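Local coordinates for protein ATP-dependent DNA ligase (Mycobacterium tuberculosis, PDB 6NHX) that joins breaks in double-stranded DNA at the expense of ATP, acting with Ku in the non-homologous end-joining repair pathway, at residues Val46-Arg51 against Asp55-Tyr60; Asp110-Tyr113 against Leu119-Thr122; Gly161-Ile166 against Glu275-Glu280. The protein carries 1 engineered substitution. All coordinates share one frame; numbering follows the deposited sequence.

Contact 1. Residues Val46-Arg51 against Asp55-Tyr60; sequences VRLRSR and DVTAEY. With ATP (adenosine-5'-triphosphate), chain B.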
loop_
_atom_site.group_PDB
_atom_site.type_symbol
_atom_site.label_atom_id
_atom_site.label_comp_id
_atom_site.label_asym_id
_atom_site.label_seq_id
_atom_site.Cartn_x
_atom_site.Cartn_y
_atom_site.Cartn_z
ATOM N N VAL A 46 10.615 -18.438 -9.945
ATOM C CA VAL A 46 10.470 -17.238 -9.133
ATOM C C VAL A 46 10.296 -17.642 -7.676
ATOM O O VAL A 46 9.609 -18.623 -7.374
ATOM C CB VAL A 46 9.281 -16.383 -9.622
ATOM C CG1 VAL A 46 8.839 -15.418 -8.561
ATOM C CG2 VAL A 46 9.656 -15.624 -10.871
ATOM N N ARG A 47 10.929 -16.886 -6.776
ATOM C CA ARG A 47 10.712 -16.997 -5.339
ATOM C C ARG A 47 10.449 -15.608 -4.777
ATOM O O ARG A 47 10.990 -14.611 -5.270
ATOM C CB ARG A 47 11.914 -17.615 -4.634
ATOM C CG ARG A 47 12.216 -19.012 -5.142
ATOM C CD ARG A 47 13.496 -19.561 -4.568
ATOM N NE ARG A 47 13.458 -19.668 -3.113
ATOM C CZ ARG A 47 14.314 -19.059 -2.305
ATOM N NH1 ARG A 47 15.265 -18.287 -2.808
ATOM N NH2 ARG A 47 14.225 -19.221 -0.993
ATOM N N LEU A 48 9.607 -15.545 -3.741
ATOM C CA LEU A 48 9.072 -14.279 -3.254
ATOM C C LEU A 48 9.287 -14.125 -1.755
ATOM O O LEU A 48 9.120 -15.080 -0.990
ATOM C CB LEU A 48 7.577 -14.184 -3.552
ATOM C CG LEU A 48 7.155 -14.403 -5.005
ATOM C CD1 LEU A 48 5.640 -14.443 -5.105
ATOM C CD2 LEU A 48 7.712 -13.318 -5.912
ATOM N N ARG A 49 9.629 -12.907 -1.339
ATOM C CA ARG A 49 9.744 -12.565 0.071
ATOM C C ARG A 49 8.873 -11.355 0.353
ATOM O O ARG A 49 8.906 -10.372 -0.394
ATOM C CB ARG A 49 11.198 -12.255 0.447
ATOM C CG ARG A 49 12.059 -13.487 0.568
ATOM C CD ARG A 49 13.528 -13.125 0.716
ATOM N NE ARG A 49 13.812 -12.559 2.032
ATOM C CZ ARG A 49 13.992 -13.281 3.134
ATOM N NH1 ARG A 49 13.930 -14.606 3.078
ATOM N NH2 ARG A 49 14.242 -12.682 4.289
ATOM N N SER A 50 8.090 -11.431 1.424
ATOM C CA SER A 50 7.245 -10.317 1.820
ATOM C C SER A 50 8.056 -9.313 2.628
ATOM O O SER A 50 9.237 -9.517 2.923
ATOM C CB SER A 50 6.054 -10.818 2.631
ATOM O OG SER A 50 6.488 -11.392 3.851
ATOM N N ARG A 51 7.405 -8.217 3.011
ATOM C CA ARG A 51 8.089 -7.203 3.805
ATOM C C ARG A 51 8.570 -7.764 5.142
ATOM O O ARG A 51 9.602 -7.331 5.663
ATOM C CB ARG A 51 7.170 -5.999 4.005
ATOM C CG ARG A 51 7.820 -4.833 4.725
ATOM C CD ARG A 51 7.097 -4.611 6.006
ATOM N NE ARG A 51 7.516 -3.415 6.724
ATOM C CZ ARG A 51 7.136 -2.179 6.422
ATOM N NH1 ARG A 51 6.346 -1.945 5.386
ATOM N NH2 ARG A 51 7.545 -1.173 7.174
ATOM N N ASP A 55 8.489 -16.220 3.502
ATOM C CA ASP A 55 8.441 -16.849 2.189
ATOM C C ASP A 55 6.983 -16.875 1.747
ATOM O O ASP A 55 6.166 -17.602 2.321
ATOM C CB ASP A 55 9.008 -18.261 2.298
ATOM C CG ASP A 55 9.098 -18.969 0.961
ATOM O OD1 ASP A 55 8.350 -18.617 0.027
ATOM O OD2 ASP A 55 9.927 -19.895 0.845
ATOM N N VAL A 56 6.651 -16.085 0.727
ATOM C CA VAL A 56 5.276 -15.955 0.264
ATOM C C VAL A 56 5.105 -16.436 -1.176
ATOM O O VAL A 56 4.133 -16.078 -1.840
ATOM C CB VAL A 56 4.723 -14.532 0.487
ATOM C CG1 VAL A 56 4.670 -14.213 1.976
ATOM C CG2 VAL A 56 5.565 -13.483 -0.259
ATOM N N THR A 57 6.033 -17.267 -1.659
ATOM C CA THR A 57 5.968 -17.745 -3.039
ATOM C C THR A 57 4.631 -18.408 -3.349
ATOM O O THR A 57 4.059 -18.193 -4.423
ATOM C CB THR A 57 7.111 -18.725 -3.313
ATOM O OG1 THR A 57 8.359 -18.101 -3.002
ATOM C CG2 THR A 57 7.111 -19.151 -4.780
ATOM N N ALA A 58 4.119 -19.222 -2.422
ATOM C CA ALA A 58 2.880 -19.944 -2.684
ATOM C C ALA A 58 1.661 -19.033 -2.681
ATOM O O ALA A 58 0.615 -19.420 -3.212
ATOM C CB ALA A 58 2.700 -21.084 -1.680
ATOM N N GLU A 59 1.770 -17.833 -2.117
ATOM C CA GLU A 59 0.628 -16.929 -2.072
ATOM C C GLU A 59 0.381 -16.205 -3.391
ATOM O O GLU A 59 -0.673 -15.577 -3.543
ATOM C CB GLU A 59 0.787 -15.910 -0.939
ATOM C CG GLU A 59 0.870 -16.522 0.454
ATOM C CD GLU A 59 1.035 -15.477 1.545
ATOM O OE1 GLU A 59 1.285 -14.299 1.215
ATOM O OE2 GLU A 59 0.916 -15.833 2.736
ATOM N N TYR A 60 1.303 -16.279 -4.348
ATOM C CA TYR A 60 1.190 -15.540 -5.606
ATOM C C TYR A 60 1.479 -16.447 -6.790
ATOM O O TYR A 60 2.525 -16.325 -7.441
ATOM C CB TYR A 60 2.128 -14.333 -5.628
ATOM C CG TYR A 60 1.907 -13.339 -4.519
ATOM C CD1 TYR A 60 1.081 -12.240 -4.711
ATOM C CD2 TYR A 60 2.528 -13.491 -3.283
ATOM C CE1 TYR A 60 0.880 -11.317 -3.708
ATOM C CE2 TYR A 60 2.332 -12.567 -2.271
ATOM C CZ TYR A 60 1.501 -11.485 -2.492
ATOM O OH TYR A 60 1.296 -10.556 -1.498
HETATM P PG ATP B . 5.497 1.613 5.647
HETATM O O1G ATP B . 6.357 2.721 5.076
HETATM O O2G ATP B . 5.913 1.113 7.017
HETATM O O3G ATP B . 5.269 0.488 4.654
HETATM P PB ATP B . 2.671 2.174 5.121
HETATM O O1B ATP B . 1.610 2.952 5.856
HETATM O O2B ATP B . 2.427 0.748 4.680
HETATM O O3B ATP B . 4.048 2.279 5.955
HETATM P PA ATP B . 2.644 4.382 3.242
HETATM O O1A ATP B . 2.892 5.430 4.283
HETATM O O2A ATP B . 1.311 4.127 2.588
HETATM O O3A ATP B . 3.153 2.991 3.838
HETATM O "O5'" ATP B . 3.826 4.459 2.138
HETATM C "C5'" ATP B . 3.706 3.765 0.899
HETATM C "C4'" ATP B . 4.124 2.298 1.040
HETATM O "O4'" ATP B . 4.184 1.751 -0.277
HETATM C "C3'" ATP B . 5.498 2.110 1.649
HETATM O "O3'" ATP B . 5.568 0.805 2.218
HETATM C "C2'" ATP B . 6.364 2.141 0.422
HETATM O "O2'" ATP B . 7.634 1.506 0.627
HETATM C "C1'" ATP B . 5.523 1.388 -0.603
HETATM N N9 ATP B . 5.735 1.887 -1.977
HETATM C C8 ATP B . 4.768 2.170 -2.885
HETATM N N7 ATP B . 5.313 2.574 -4.065
HETATM C C5 ATP B . 6.649 2.526 -3.901
HETATM C C6 ATP B . 7.801 2.840 -4.735
HETATM N N6 ATP B . 7.630 3.308 -5.977
HETATM N N1 ATP B . 9.021 2.669 -4.205
HETATM C C2 ATP B . 9.215 2.219 -2.960
HETATM N N3 ATP B . 8.203 1.924 -2.129
HETATM C C4 ATP B . 6.926 2.079 -2.542
#
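Leu48 and Thr57 are joined backbone to side chain: Leu48 N donates to Thr57 OG1 at 2.9 Å, along a fairly straight path (158° at the hydrogen). One residue back along the second segment, Val56 N reaches Leu48 O at 3.2 Å. Apolar side-chain contacts accompany these bonds. Leu48 CD1 packs obliquely against the root of Tyr60, 3.6 Å from its CB, while Val56 spreads its two methyls, CG1 lying 3.7 Å from Ser50 CB and CG2 touching Ser50 N and Leu48 CB. Strand 45-50 is an outermost strand of the five-stranded antiparallel sheet of the nucleotidyltransferase domain; the chain turns back after it, and an Asx turn at Asp55 shapes the start of the 55-60 segment. Asp55 OD1 accepts both Thr57 N, at 3.2 Å and nearly along its C-O axis, and Thr57 OG1, at 3.1 Å. The Thr57 hydroxyl is thus fixed, donating a hydrogen bond to Asp55 OD1 while its oxygen accepts from Leu48 N. Farther out, Arg47 forms salt bridges with Glu40 and Asp6. Beyond the strand the chain delivers Arg51 to the nucleotide: with CG anti to the backbone N (chi1 -175°) and a bend at chi2, its guanidinium presents an edge to the gamma phosphate, NH1 meeting ATP O3G and NH2 meeting ATP O2G, each at 2.8 Å.

Contact 2. Residues Asp110-Tyr113 against Leu119-Thr122; sequences DLLY and LLGT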
loop_
_atom_site.group_PDB
_atom_site.type_symbol
_atom_site.label_atom_id
_atom_site.label_comp_id
_atom_site.label_asym_id
_atom_site.label_seq_id
_atom_site.Cartn_x
_atom_site.Cartn_y
_atom_site.Cartn_z
ATOM N N ASP A 110 13.199 -1.609 -8.219
ATOM C CA ASP A 110 14.628 -1.666 -7.946
ATOM C C ASP A 110 15.179 -2.992 -8.446
ATOM O O ASP A 110 14.449 -3.969 -8.649
ATOM C CB ASP A 110 14.989 -1.404 -6.479
ATOM C CG ASP A 110 16.199 -0.498 -6.340
ATOM O OD1 ASP A 110 17.129 -0.632 -7.175
ATOM O OD2 ASP A 110 16.217 0.350 -5.414
ATOM N N LEU A 111 16.496 -3.000 -8.645
ATOM C CA LEU A 111 17.239 -4.169 -9.093
ATOM C C LEU A 111 18.398 -4.319 -8.128
ATOM O O LEU A 111 19.228 -3.403 -8.006
ATOM C CB LEU A 111 17.759 -3.945 -10.514
ATOM C CG LEU A 111 18.584 -5.083 -11.122
ATOM C CD1 LEU A 111 17.734 -6.340 -11.317
ATOM C CD2 LEU A 111 19.177 -4.646 -12.452
ATOM N N LEU A 112 18.422 -5.425 -7.388
ATOM C CA LEU A 112 19.409 -5.609 -6.331
ATOM C C LEU A 112 20.510 -6.590 -6.692
ATOM O O LEU A 112 21.542 -6.618 -6.008
ATOM C CB LEU A 112 18.732 -6.096 -5.043
ATOM C CG LEU A 112 17.521 -5.280 -4.582
ATOM C CD1 LEU A 112 17.037 -5.767 -3.228
ATOM C CD2 LEU A 112 17.832 -3.779 -4.558
ATOM N N TYR A 113 20.320 -7.390 -7.731
ATOM C CA TYR A 113 21.308 -8.362 -8.158
ATOM C C TYR A 113 20.993 -8.682 -9.606
ATOM O O TYR A 113 19.821 -8.853 -9.968
ATOM C CB TYR A 113 21.204 -9.623 -7.298
ATOM C CG TYR A 113 22.150 -10.732 -7.700
ATOM C CD1 TYR A 113 21.813 -11.636 -8.704
ATOM C CD2 TYR A 113 23.372 -10.897 -7.058
ATOM C CE1 TYR A 113 22.660 -12.637 -9.061
ATOM C CE2 TYR A 113 24.232 -11.910 -7.409
ATOM C CZ TYR A 113 23.871 -12.779 -8.421
ATOM O OH TYR A 113 24.690 -13.806 -8.803
ATOM N N LEU A 119 24.106 -5.409 -6.311
ATOM C CA LEU A 119 23.978 -3.981 -6.600
ATOM C C LEU A 119 23.661 -3.110 -5.386
ATOM O O LEU A 119 23.315 -1.940 -5.565
ATOM C CB LEU A 119 22.922 -3.737 -7.685
ATOM C CG LEU A 119 23.185 -4.531 -8.952
ATOM C CD1 LEU A 119 22.017 -4.358 -9.905
ATOM C CD2 LEU A 119 24.497 -4.123 -9.629
ATOM N N LEU A 120 23.773 -3.631 -4.164
ATOM C CA LEU A 120 23.368 -2.846 -3.001
ATOM C C LEU A 120 24.177 -1.564 -2.855
ATOM O O LEU A 120 23.642 -0.545 -2.398
ATOM C CB LEU A 120 23.469 -3.694 -1.737
ATOM C CG LEU A 120 22.628 -4.977 -1.746
ATOM C CD1 LEU A 120 22.795 -5.704 -0.418
ATOM C CD2 LEU A 120 21.150 -4.697 -2.040
ATOM N N GLY A 121 25.451 -1.587 -3.221
ATOM C CA GLY A 121 26.303 -0.420 -3.120
ATOM C C GLY A 121 26.355 0.423 -4.366
ATOM O O GLY A 121 27.089 1.419 -4.411
ATOM N N THR A 122 25.618 0.033 -5.399
ATOM C CA THR A 122 25.530 0.803 -6.628
ATOM C C THR A 122 24.486 1.904 -6.443
ATOM O O THR A 122 23.444 1.683 -5.823
ATOM C CB THR A 122 25.129 -0.135 -7.764
ATOM O OG1 THR A 122 26.190 -1.090 -7.940
ATOM C CG2 THR A 122 24.903 0.621 -9.057
#
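Leu112 and Leu119 meet backbone to backbone in a mainly apolar contact that extends the tight hairpin of strands 105-114 and 117-118, at the margin of the five-stranded antiparallel sheet of the nucleotidyltransferase domain. Two motifs frame it. On the strand side, Leu112 and Tyr113 both face Val76 of strand 74-82, a classic beta bulge; on the other, Leu119 to Thr122 make a type I turn, closed by Thr122 N bonding to Leu119 O, which leads the chain toward helix 124-136. A single hydrogen bond ties the halves together: Leu119 N donates to Leu112 O at 2.9 Å, with an angle of 159° at the hydrogen. Around it lie leucines. The Leu111 side chain, its CG trans to the backbone N (chi1 179°), extends to the same side as Leu119 and crosses it obliquely, so that Leu111 CG is 3.7 Å from Leu119 CD1. Leu130 of helix 124-136 touches both residues, and the pair therefore belongs to the layer between sheet and helix. Leu120 turns elsewhere: its CD2 lies 4.1 Å from Leu112 CB, and Tyr174 packs on both of those side chains. Arg127 of helix 124-136 adds a polar link, pairing with Asp110 OD1 and hydrogen-bonding to Thr122 O, so that one arginine connects strand and turn. Asp110 OD1 also accepts Leu111 N, through its anti lone pair, at 2.9 Å. Less well provided for is Leu111 O, a buried carbonyl without a hydrogen-bonding partner in the model, against which the methyl Leu119 CD1 rests at 3.5 Å.

Contact 3. Residues Gly161-Ile166 against Glu275-Glu280; sequences GWEGVI and EVRYSE. With ATP (adenosine-5'-triphosphate), chain B.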
loop_
_atom_site.group_PDB
_atom_site.type_symbol
_atom_site.label_atom_id
_atom_site.label_comp_id
_atom_site.label_asym_id
_atom_site.label_seq_id
_atom_site.Cartn_x
_atom_site.Cartn_y
_atom_site.Cartn_z
ATOM N N GLY A 161 -4.102 10.299 -10.697
ATOM C CA GLY A 161 -4.872 9.614 -9.681
ATOM C C GLY A 161 -4.076 8.658 -8.826
ATOM O O GLY A 161 -4.666 7.846 -8.101
ATOM N N TRP A 162 -2.756 8.752 -8.853
ATOM C CA TRP A 162 -1.927 7.895 -8.030
ATOM C C TRP A 162 -1.945 8.358 -6.573
ATOM O O TRP A 162 -2.378 9.469 -6.259
ATOM C CB TRP A 162 -0.497 7.883 -8.579
ATOM C CG TRP A 162 -0.416 7.330 -9.982
ATOM C CD1 TRP A 162 -1.337 6.536 -10.605
ATOM C CD2 TRP A 162 0.633 7.550 -10.926
ATOM N NE1 TRP A 162 -0.911 6.233 -11.874
ATOM C CE2 TRP A 162 0.293 6.848 -12.095
ATOM C CE3 TRP A 162 1.838 8.257 -10.887
ATOM C CZ2 TRP A 162 1.107 6.846 -13.230
ATOM C CZ3 TRP A 162 2.648 8.253 -12.014
ATOM C CH2 TRP A 162 2.281 7.546 -13.165
ATOM N N GLU A 163 -1.494 7.476 -5.673
ATOM C CA GLU A 163 -1.603 7.761 -4.239
ATOM C C GLU A 163 -0.625 8.846 -3.796
ATOM O O GLU A 163 -0.904 9.584 -2.839
ATOM C CB GLU A 163 -1.389 6.480 -3.426
ATOM C CG GLU A 163 -1.773 6.609 -1.938
ATOM C CD GLU A 163 -3.287 6.679 -1.697
ATOM O OE1 GLU A 163 -3.712 7.326 -0.715
ATOM O OE2 GLU A 163 -4.058 6.099 -2.481
ATOM N N GLY A 164 0.505 8.978 -4.474
ATOM C CA GLY A 164 1.535 9.897 -4.029
ATOM C C GLY A 164 2.809 9.692 -4.822
ATOM O O GLY A 164 2.780 9.205 -5.960
ATOM N N VAL A 165 3.917 10.056 -4.198
ATOM C CA VAL A 165 5.246 10.004 -4.799
ATOM C C VAL A 165 6.226 9.459 -3.779
ATOM O O VAL A 165 6.119 9.759 -2.590
ATOM C CB VAL A 165 5.683 11.401 -5.302
ATOM C CG1 VAL A 165 7.151 11.469 -5.644
ATOM C CG2 VAL A 165 4.832 11.854 -6.477
ATOM N N ILE A 166 7.188 8.669 -4.241
ATOM C CA ILE A 166 8.395 8.340 -3.488
ATOM C C ILE A 166 9.547 9.035 -4.185
ATOM O O ILE A 166 9.836 8.741 -5.354
ATOM C CB ILE A 166 8.680 6.829 -3.409
ATOM C CG1 ILE A 166 7.391 6.017 -3.221
ATOM C CG2 ILE A 166 9.754 6.560 -2.327
ATOM C CD1 ILE A 166 6.858 6.082 -1.822
ATOM N N GLU A 275 -7.434 2.334 7.579
ATOM C CA GLU A 275 -6.931 3.636 7.184
ATOM C C GLU A 275 -7.920 4.270 6.228
ATOM O O GLU A 275 -8.410 3.606 5.305
ATOM C CB GLU A 275 -5.570 3.514 6.503
ATOM C CG GLU A 275 -4.430 4.010 7.355
ATOM C CD GLU A 275 -3.094 3.814 6.683
ATOM O OE1 GLU A 275 -2.092 4.360 7.188
ATOM O OE2 GLU A 275 -3.047 3.115 5.651
ATOM N N VAL A 276 -8.225 5.541 6.459
ATOM C CA VAL A 276 -9.074 6.286 5.548
ATOM C C VAL A 276 -8.378 7.580 5.151
ATOM O O VAL A 276 -7.555 8.128 5.893
ATOM C CB VAL A 276 -10.466 6.551 6.155
ATOM C CG1 VAL A 276 -11.149 5.222 6.511
ATOM C CG2 VAL A 276 -10.345 7.417 7.368
ATOM N N ARG A 277 -8.699 8.055 3.959
ATOM C CA ARG A 277 -8.295 9.375 3.510
ATOM C C ARG A 277 -9.385 10.365 3.881
ATOM O O ARG A 277 -10.548 10.003 4.027
ATOM C CB ARG A 277 -8.139 9.379 1.995
ATOM C CG ARG A 277 -7.218 8.286 1.452
ATOM C CD ARG A 277 -7.179 8.336 -0.058
ATOM N NE ARG A 277 -6.624 7.116 -0.634
ATOM C CZ ARG A 277 -7.347 6.048 -0.934
ATOM N NH1 ARG A 277 -8.660 6.039 -0.716
ATOM N NH2 ARG A 277 -6.750 4.990 -1.453
ATOM N N TYR A 278 -8.999 11.626 4.038
ATOM C CA TYR A 278 -9.971 12.647 4.398
ATOM C C TYR A 278 -9.402 13.994 3.995
ATOM O O TYR A 278 -8.189 14.152 3.823
ATOM C CB TYR A 278 -10.297 12.615 5.904
ATOM C CG TYR A 278 -9.157 13.103 6.766
ATOM C CD1 TYR A 278 -9.131 14.407 7.249
ATOM C CD2 TYR A 278 -8.094 12.266 7.086
ATOM C CE1 TYR A 278 -8.090 14.854 8.017
ATOM C CE2 TYR A 278 -7.040 12.708 7.857
ATOM C CZ TYR A 278 -7.043 14.005 8.320
ATOM O OH TYR A 278 -5.991 14.444 9.086
ATOM N N SER A 279 -10.296 14.978 3.868
ATOM C CA SER A 279 -9.847 16.336 3.594
ATOM C C SER A 279 -9.492 17.043 4.892
ATOM O O SER A 279 -8.336 17.415 5.120
ATOM C CB SER A 279 -10.920 17.108 2.823
ATOM O OG SER A 279 -12.156 17.070 3.510
ATOM N N GLU A 280 -10.476 17.216 5.769
ATOM C CA GLU A 280 -10.272 17.892 7.042
ATOM C C GLU A 280 -11.220 17.287 8.064
ATOM O O GLU A 280 -12.209 16.640 7.715
ATOM C CB GLU A 280 -10.551 19.405 6.952
ATOM C CG GLU A 280 -9.744 20.168 5.906
ATOM C CD GLU A 280 -8.255 20.212 6.218
ATOM O OE1 GLU A 280 -7.882 20.018 7.395
ATOM O OE2 GLU A 280 -7.458 20.437 5.281
HETATM P PG ATP B . 5.497 1.613 5.647
HETATM O O1G ATP B . 6.357 2.721 5.076
HETATM O O2G ATP B . 5.913 1.113 7.017
HETATM O O3G ATP B . 5.269 0.488 4.654
HETATM P PB ATP B . 2.671 2.174 5.121
HETATM O O1B ATP B . 1.610 2.952 5.856
HETATM O O2B ATP B . 2.427 0.748 4.680
HETATM O O3B ATP B . 4.048 2.279 5.955
HETATM P PA ATP B . 2.644 4.382 3.242
HETATM O O1A ATP B . 2.892 5.430 4.283
HETATM O O2A ATP B . 1.311 4.127 2.588
HETATM O O3A ATP B . 3.153 2.991 3.838
HETATM O "O5'" ATP B . 3.826 4.459 2.138
HETATM C "C5'" ATP B . 3.706 3.765 0.899
HETATM C "C4'" ATP B . 4.124 2.298 1.040
HETATM O "O4'" ATP B . 4.184 1.751 -0.277
HETATM C "C3'" ATP B . 5.498 2.110 1.649
HETATM O "O3'" ATP B . 5.568 0.805 2.218
HETATM C "C2'" ATP B . 6.364 2.141 0.422
HETATM O "O2'" ATP B . 7.634 1.506 0.627
HETATM C "C1'" ATP B . 5.523 1.388 -0.603
HETATM N N9 ATP B . 5.735 1.887 -1.977
HETATM C C8 ATP B . 4.768 2.170 -2.885
HETATM N N7 ATP B . 5.313 2.574 -4.065
HETATM C C5 ATP B . 6.649 2.526 -3.901
HETATM C C6 ATP B . 7.801 2.840 -4.735
HETATM N N6 ATP B . 7.630 3.308 -5.977
HETATM N N1 ATP B . 9.021 2.669 -4.205
HETATM C C2 ATP B . 9.215 2.219 -2.960
HETATM N N3 ATP B . 8.203 1.924 -2.129
HETATM C C4 ATP B . 6.926 2.079 -2.542
#
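Glu163 and Arg277 form a side-on, two-pronged salt bridge between the nucleotidyltransferase domain and the C-terminal OB-fold domain, consistent with a part in holding the closed arrangement of the ATP-bound enzyme. Arg277 NE gives a nearly straight bond to the syn lone pair of Glu163 OE1 (2.9 Å, 164°), almost in the guanidinium plane. The second prong, Arg277 NH2 to Glu163 OE2, is longer at 3.1 Å and tilted, in keeping with carboxylate and guanidinium planes that stand 34° apart. The side chains arrive from opposite directions: Arg277 is stretched out from CG to NE, whereas Glu163 is bent at chi2 (72°), and together they span backbones whose nearest CA atoms, those of Glu163 and Arg277, are 10.4 Å apart. Ser291 accepts a hydrogen bond from Arg277 NH1, a second hold on the guanidinium from within its own domain. Glu163 also touches Asp33, and both are probable manganese ligands, so the salt bridge engages a carboxylate of the likely metal site. Nearby on the OB strand, Glu275 OE2 pairs with Arg296 and with Arg293, which itself bonds to ATP; this probably makes Glu275 a second-shell partner of the nucleotide. Residues 161-166 run into strand 164-169, where Val165 packs on helix 150-160 through Phe154. Ile166 meets the base instead, its CG1 lying 3.5 Å from ATP C6.

Contacts 1 and 3 approach the ATP from different ends. Residues 46-51 supply Arg51, which binds the gamma phosphate, while Ile166 lies against the adenine and Glu163 of the same segment links to the OB-fold domain. Their centres are 27 Å apart, on opposite sides of the chain's centre, and their nearest atoms are about 11 Å apart; the two contacts do not touch, but both reach the same ATP. Contacts 1 and 2 each involve a strand of the same antiparallel sheet, with centres 19 Å apart, but the Leu112 side chain of contact 2 stays about 11 Å from ATP. Between contacts 2 and 3 the centres are 29 Å apart and the nearest atoms about 9 Å; only contact 3 crosses between domains.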